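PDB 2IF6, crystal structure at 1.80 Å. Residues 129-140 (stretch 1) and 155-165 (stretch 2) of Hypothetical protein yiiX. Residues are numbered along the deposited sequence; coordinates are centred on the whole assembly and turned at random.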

ATOM      1  N   GLY A 129      -9.348   5.239  -2.364  1.00 19.50           N
ATOM      2  CA  GLY A 129      -8.526   6.202  -1.647  1.00 19.78           C
ATOM      3  C   GLY A 129      -8.396   7.555  -2.302  1.00 20.17           C
ATOM      4  O   GLY A 129      -8.356   7.681  -3.550  1.00 20.04           O
ATOM      5  N   GLU A 130      -8.342   8.580  -1.450  1.00 20.61           N
ATOM      6  CA  GLU A 130      -8.258   9.956  -1.899  1.00 22.35           C
ATOM      7  C   GLU A 130      -6.780  10.275  -2.187  1.00 22.67           C
ATOM      8  O   GLU A 130      -5.874   9.820  -1.470  1.00 22.24           O
ATOM      9  CB  GLU A 130      -8.826  10.911  -0.841  1.00 22.65           C
ATOM     10  CG  GLU A 130     -10.333  10.717  -0.517  1.00 27.71           C
ATOM     11  CD  GLU A 130     -11.232  10.812  -1.765  1.00 33.10           C
ATOM     12  OE1 GLU A 130     -11.373  11.914  -2.354  1.00 33.64           O
ATOM     13  OE2 GLU A 130     -11.780   9.764  -2.169  1.00 36.36           O
ATOM     14  N   GLN A 131      -6.546  11.017  -3.258  1.00 23.61           N
ATOM     15  CA  GLN A 131      -5.213  11.500  -3.571  1.00 23.78           C
ATOM     16  C   GLN A 131      -5.093  12.880  -2.967  1.00 23.26           C
ATOM     17  O   GLN A 131      -6.088  13.615  -2.898  1.00 21.88           O
ATOM     18  CB  GLN A 131      -5.038  11.646  -5.077  1.00 24.18           C
ATOM     19  CG  GLN A 131      -5.101  10.381  -5.910  1.00 26.65           C
ATOM     20  CD  GLN A 131      -5.070  10.663  -7.421  1.00 27.73           C
ATOM     21  OE1 GLN A 131      -5.175  11.814  -7.863  1.00 36.03           O
ATOM     22  NE2 GLN A 131      -4.917   9.616  -8.214  1.00 32.26           N
ATOM     23  N   GLN A 132      -3.894  13.243  -2.536  1.00 22.75           N
ATOM     24  CA  GLN A 132      -3.628  14.631  -2.178  1.00 22.35           C
ATOM     25  C   GLN A 132      -2.160  14.972  -2.493  1.00 22.04           C
ATOM     26  O   GLN A 132      -1.392  14.104  -2.919  1.00 20.45           O
ATOM     27  CB  GLN A 132      -4.016  14.947  -0.725  1.00 22.83           C
ATOM     28  CG  GLN A 132      -3.113  14.366   0.323  1.00 21.88           C
ATOM     29  CD  GLN A 132      -3.456  14.782   1.774  1.00 24.66           C
ATOM     30  OE1 GLN A 132      -4.584  15.182   2.098  1.00 28.77           O
ATOM     31  NE2 GLN A 132      -2.461  14.699   2.645  1.00 23.99           N
ATOM     32  N   LYS A 133      -1.800  16.238  -2.347  1.00 20.82           N
ATOM     33  CA  LYS A 133      -0.415  16.654  -2.686  1.00 20.12           C
ATOM     34  C   LYS A 133       0.513  16.354  -1.531  1.00 19.62           C
ATOM     35  O   LYS A 133       0.097  16.355  -0.376  1.00 19.90           O
ATOM     36  CB  LYS A 133      -0.376  18.139  -3.029  1.00 18.08           C
ATOM     37  CG  LYS A 133      -0.886  18.469  -4.419  1.00 20.24           C
ATOM     38  CD  LYS A 133      -1.003  19.964  -4.580  1.00 25.82           C
ATOM     39  CE  LYS A 133      -1.306  20.286  -6.019  1.00 30.44           C
ATOM     40  NZ  LYS A 133      -1.488  21.739  -6.235  1.00 35.28           N
ATOM     41  N   LEU A 134       1.788  16.110  -1.836  1.00 20.36           N
ATOM     42  CA  LEU A 134       2.763  15.843  -0.786  1.00 21.18           C
ATOM     43  C   LEU A 134       2.759  16.923   0.299  1.00 20.67           C
ATOM     44  O   LEU A 134       2.845  16.611   1.482  1.00 20.19           O
ATOM     45  CB  LEU A 134       4.180  15.663  -1.363  1.00 21.08           C
ATOM     46  CG  LEU A 134       5.273  15.484  -0.299  1.00 22.70           C
ATOM     47  CD1 LEU A 134       5.104  14.122   0.344  1.00 23.42           C
ATOM     48  CD2 LEU A 134       6.665  15.665  -0.910  1.00 22.56           C
ATOM     49  N   LYS A 135       2.648  18.187  -0.107  1.00 21.14           N
ATOM     50  CA  LYS A 135       2.664  19.294   0.864  1.00 21.18           C
ATOM     51  C   LYS A 135       1.478  19.290   1.828  1.00 21.52           C
ATOM     52  O   LYS A 135       1.537  19.955   2.861  1.00 21.56           O
ATOM     53  CB  LYS A 135       2.756  20.655   0.150  1.00 20.63           C
ATOM     54  CG  LYS A 135       1.535  21.040  -0.627  1.00 23.26           C
ATOM     55  CD  LYS A 135       1.825  22.257  -1.526  1.00 26.45           C
ATOM     56  CE  LYS A 135       0.566  22.766  -2.130  1.00 28.68           C
ATOM     57  NZ  LYS A 135       0.787  23.911  -3.078  1.00 34.24           N
ATOM     58  N   GLU A 136       0.418  18.556   1.485  1.00 21.49           N
ATOM     59  CA  GLU A 136      -0.814  18.482   2.300  1.00 21.74           C
ATOM     60  C   GLU A 136      -0.742  17.461   3.449  1.00 22.07           C
ATOM     61  O   GLU A 136      -1.606  17.425   4.358  1.00 22.48           O
ATOM     62  CB  GLU A 136      -2.039  18.301   1.361  1.00 22.17           C
ATOM     63  CG  GLU A 136      -2.204  19.561   0.516  1.00 24.46           C
ATOM     64  CD  GLU A 136      -3.103  19.421  -0.707  1.00 29.31           C
ATOM     65  OE1 GLU A 136      -3.474  20.488  -1.271  1.00 31.48           O
ATOM     66  OE2 GLU A 136      -3.445  18.277  -1.096  1.00 30.08           O
ATOM     67  N   PHE A 137       0.311  16.655   3.445  1.00 21.89           N
ATOM     68  CA  PHE A 137       0.557  15.757   4.566  1.00 22.01           C
ATOM     69  C   PHE A 137       1.075  16.582   5.715  1.00 23.31           C
ATOM     70  O   PHE A 137       1.222  17.812   5.567  1.00 23.51           O
ATOM     71  CB  PHE A 137       1.460  14.595   4.136  1.00 21.71           C
ATOM     72  CG  PHE A 137       0.762  13.643   3.202  1.00 22.44           C
ATOM     73  CD1 PHE A 137      -0.011  12.608   3.700  1.00 23.60           C
ATOM     74  CD2 PHE A 137       0.812  13.834   1.826  1.00 24.77           C
ATOM     75  CE1 PHE A 137      -0.690  11.734   2.829  1.00 26.40           C
ATOM     76  CE2 PHE A 137       0.136  12.967   0.951  1.00 25.21           C
ATOM     77  CZ  PHE A 137      -0.607  11.924   1.446  1.00 23.52           C
ATOM     78  N   ASP A 138       1.305  15.936   6.854  1.00 23.56           N
ATOM     79  CA  ASP A 138       1.799  16.616   8.039  1.00 25.69           C
ATOM     80  C   ASP A 138       3.317  16.497   8.068  1.00 25.95           C
ATOM     81  O   ASP A 138       3.862  15.448   8.397  1.00 24.42           O
ATOM     82  CB  ASP A 138       1.179  16.021   9.294  1.00 25.92           C
ATOM     83  CG  ASP A 138       1.542  16.798  10.568  1.00 29.30           C
ATOM     84  OD1 ASP A 138       2.379  17.749  10.518  1.00 30.73           O
ATOM     85  OD2 ASP A 138       0.985  16.447  11.627  1.00 31.21           O
ATOM     86  N   LEU A 139       3.983  17.587   7.718  1.00 26.98           N
ATOM     87  CA  LEU A 139       5.436  17.597   7.534  1.00 28.23           C
ATOM     88  C   LEU A 139       6.102  18.415   8.633  1.00 29.82           C
ATOM     89  O   LEU A 139       7.310  18.677   8.595  1.00 30.40           O
ATOM     90  CB  LEU A 139       5.799  18.133   6.139  1.00 27.86           C
ATOM     91  CG  LEU A 139       5.150  17.458   4.922  1.00 28.54           C
ATOM     92  CD1 LEU A 139       5.706  18.039   3.646  1.00 29.47           C
ATOM     93  CD2 LEU A 139       5.308  15.923   4.897  1.00 24.90           C
ATOM     94  N   SER A 140       5.305  18.760   9.641  1.00 30.69           N
ATOM     95  CA  SER A 140       5.751  19.580  10.734  1.00 31.31           C
ATOM     96  C   SER A 140       6.731  18.865  11.672  1.00 31.63           C
ATOM     97  O   SER A 140       7.650  19.494  12.155  1.00 32.45           O
ATOM     98  CB  SER A 140       4.561  20.162  11.488  1.00 31.34           C
ATOM     99  OG  SER A 140       3.914  19.169  12.237  1.00 31.99           O
TER
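Stretch 2, residues 155-165: NIPLEETVVSP

A short antiparallel pairing can be extended when a turn just before one strand offers backbone carbonyls to residues that follow the other, and residues 155-165 of yiiX illustrate this. The strongest polar feature is a carboxylate shared by two lysines: Glu159 OE1 accepts from Lys133 NZ at 3.0 Å, and Glu159 OE2 from Lys135 NZ at 2.8 Å, so that two salt bridges converge on one side chain. The backbones run antiparallel. Gln132 and Val162 form the hydrogen-bonded pair, with Gln132 N to Val162 O at 3.1 Å and Val162 N to Gln132 O at 2.7 Å; Lys133 and Thr161 follow as a non-hydrogen-bonded pair, their CA atoms 4.6 Å apart. As stretch 1 enters its 3-10 segment, the type I turn from Pro157 to Glu160 extends the backbone hydrogen bonding: Leu134 N donates to Glu160 O and Lys135 N to Leu158 O, both at 2.9 Å. Next to the Gln132-Val162 pair, one water donates to Glu130 O (2.7 Å) and Val162 O (3.0 Å) and accepts from Ser164 N (3.2 Å). Packing completes the contact. Leu134, buried and pointing toward stretch 2, packs its CD2 3.6 Å from Ile156 CG2 and 4.0 Å from Pro157 CD, while Phe137 CE2 approaches Val162 CB at 3.8 Å and its CE1 reaches Ser164 CB at 3.9 Å.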

ATOM      1  N   ASN A 155      15.200  19.712  -2.898  1.00 24.82           N
ATOM      2  CA  ASN A 155      14.269  19.481  -3.990  1.00 25.88           C
ATOM      3  C   ASN A 155      13.095  18.567  -3.583  1.00 25.26           C
ATOM      4  O   ASN A 155      12.903  17.494  -4.143  1.00 25.47           O
ATOM      5  CB  ASN A 155      15.004  18.926  -5.220  1.00 26.01           C
ATOM      6  CG  ASN A 155      15.639  20.031  -6.078  1.00 31.37           C
ATOM      7  OD1 ASN A 155      15.639  21.213  -5.700  1.00 34.25           O
ATOM      8  ND2 ASN A 155      16.201  19.643  -7.246  1.00 34.03           N
ATOM      9  N   ILE A 156      12.335  18.998  -2.580  1.00 25.09           N
ATOM     10  CA  ILE A 156      11.146  18.251  -2.158  1.00 24.94           C
ATOM     11  C   ILE A 156      10.016  18.436  -3.186  1.00 24.26           C
ATOM     12  O   ILE A 156       9.681  19.574  -3.566  1.00 24.71           O
ATOM     13  CB  ILE A 156      10.725  18.643  -0.720  1.00 24.62           C
ATOM     14  CG1 ILE A 156      11.862  18.328   0.262  1.00 25.00           C
ATOM     15  CG2 ILE A 156       9.459  17.885  -0.299  1.00 24.86           C
ATOM     16  CD1 ILE A 156      11.731  19.066   1.594  1.00 27.90           C
ATOM     17  N   PRO A 157       9.442  17.325  -3.694  1.00 24.63           N
ATOM     18  CA  PRO A 157       8.354  17.491  -4.678  1.00 24.40           C
ATOM     19  C   PRO A 157       7.005  17.754  -3.986  1.00 24.62           C
ATOM     20  O   PRO A 157       6.119  16.881  -3.955  1.00 24.72           O
ATOM     21  CB  PRO A 157       8.338  16.161  -5.416  1.00 23.46           C
ATOM     22  CG  PRO A 157       8.884  15.171  -4.442  1.00 25.04           C
ATOM     23  CD  PRO A 157       9.736  15.910  -3.426  1.00 24.31           C
ATOM     24  N   LEU A 158       6.856  18.977  -3.490  1.00 24.62           N
ATOM     25  CA  LEU A 158       5.697  19.405  -2.707  1.00 23.77           C
ATOM     26  C   LEU A 158       4.369  19.299  -3.424  1.00 23.34           C
ATOM     27  O   LEU A 158       3.352  19.107  -2.759  1.00 23.37           O
ATOM     28  CB  LEU A 158       5.893  20.831  -2.202  1.00 23.92           C
ATOM     29  CG  LEU A 158       6.950  21.020  -1.092  1.00 25.19           C
ATOM     30  CD1 LEU A 158       7.084  22.486  -0.681  1.00 29.79           C
ATOM     31  CD2 LEU A 158       6.645  20.174   0.124  1.00 27.23           C
ATOM     32  N   GLU A 159       4.370  19.431  -4.752  1.00 22.45           N
ATOM     33  CA  GLU A 159       3.136  19.412  -5.540  1.00 23.25           C
ATOM     34  C   GLU A 159       2.773  18.039  -6.082  1.00 23.26           C
ATOM     35  O   GLU A 159       1.744  17.899  -6.746  1.00 23.53           O
ATOM     36  CB  GLU A 159       3.205  20.394  -6.702  1.00 24.33           C
ATOM     37  CG  GLU A 159       3.679  21.787  -6.309  1.00 27.43           C
ATOM     38  CD  GLU A 159       2.653  22.556  -5.476  1.00 33.89           C
ATOM     39  OE1 GLU A 159       1.419  22.334  -5.641  1.00 35.41           O
ATOM     40  OE2 GLU A 159       3.088  23.407  -4.657  1.00 36.97           O
ATOM     41  N   GLU A 160       3.600  17.037  -5.799  1.00 22.35           N
ATOM     42  CA  GLU A 160       3.351  15.689  -6.307  1.00 22.32           C
ATOM     43  C   GLU A 160       2.023  15.137  -5.751  1.00 21.82           C
ATOM     44  O   GLU A 160       1.770  15.217  -4.554  1.00 21.05           O
ATOM     45  CB  GLU A 160       4.494  14.746  -5.917  1.00 21.62           C
ATOM     46  CG  GLU A 160       4.449  13.399  -6.663  1.00 23.54           C
ATOM     47  CD  GLU A 160       4.933  13.512  -8.108  1.00 27.69           C
ATOM     48  OE1 GLU A 160       5.914  14.258  -8.332  1.00 30.10           O
ATOM     49  OE2 GLU A 160       4.352  12.868  -9.032  1.00 27.81           O
ATOM     50  N   THR A 161       1.197  14.587  -6.640  1.00 22.13           N
ATOM     51  CA  THR A 161       0.016  13.797  -6.254  1.00 22.28           C
ATOM     52  C   THR A 161       0.452  12.502  -5.568  1.00 21.53           C
ATOM     53  O   THR A 161       1.151  11.694  -6.192  1.00 22.78           O
ATOM     54  CB  THR A 161      -0.741  13.388  -7.540  1.00 22.76           C
ATOM     55  OG1 THR A 161      -1.222  14.571  -8.193  1.00 24.83           O
ATOM     56  CG2 THR A 161      -1.937  12.432  -7.231  1.00 24.62           C
ATOM     57  N   VAL A 162       0.032  12.280  -4.316  1.00 19.90           N
ATOM     58  CA  VAL A 162       0.398  11.062  -3.586  1.00 20.04           C
ATOM     59  C   VAL A 162      -0.826  10.309  -3.049  1.00 20.20           C
ATOM     60  O   VAL A 162      -1.851  10.935  -2.737  1.00 20.68           O
ATOM     61  CB  VAL A 162       1.295  11.415  -2.375  1.00 20.35           C
ATOM     62  CG1 VAL A 162       1.517  10.186  -1.491  1.00 22.50           C
ATOM     63  CG2 VAL A 162       2.648  11.968  -2.850  1.00 19.08           C
ATOM     64  N   VAL A 163      -0.701   8.985  -2.904  1.00 18.89           N
ATOM     65  CA  VAL A 163      -1.738   8.191  -2.206  1.00 18.36           C
ATOM     66  C   VAL A 163      -1.056   7.453  -1.068  1.00 17.13           C
ATOM     67  O   VAL A 163      -0.142   6.661  -1.311  1.00 16.66           O
ATOM     68  CB  VAL A 163      -2.408   7.149  -3.137  1.00 17.57           C
ATOM     69  CG1 VAL A 163      -3.387   6.253  -2.335  1.00 18.97           C
ATOM     70  CG2 VAL A 163      -3.149   7.855  -4.231  1.00 21.06           C
ATOM     71  N   SER A 164      -1.492   7.680   0.161  1.00 16.68           N
ATOM     72  CA  SER A 164      -0.863   6.993   1.299  1.00 15.72           C
ATOM     73  C   SER A 164      -1.526   5.624   1.601  1.00 15.91           C
ATOM     74  O   SER A 164      -2.639   5.339   1.115  1.00 16.10           O
ATOM     75  CB  SER A 164      -0.912   7.884   2.524  1.00 15.83           C
ATOM     76  OG  SER A 164      -2.258   8.073   2.946  1.00 13.02           O
ATOM     77  N   PRO A 165      -0.846   4.776   2.396  1.00 15.26           N
ATOM     78  CA  PRO A 165      -1.525   3.584   2.887  1.00 14.96           C
ATOM     79  C   PRO A 165      -2.777   3.947   3.685  1.00 15.43           C
ATOM     80  O   PRO A 165      -3.809   3.310   3.481  1.00 13.89           O
ATOM     81  CB  PRO A 165      -0.477   2.909   3.782  1.00 14.27           C
ATOM     82  CG  PRO A 165       0.826   3.402   3.221  1.00 15.55           C
ATOM     83  CD  PRO A 165       0.574   4.818   2.801  1.00 14.24           C
TER
HETATM   84  O   HOH W   1      -3.481  10.163  -0.382  1.00 16.27           O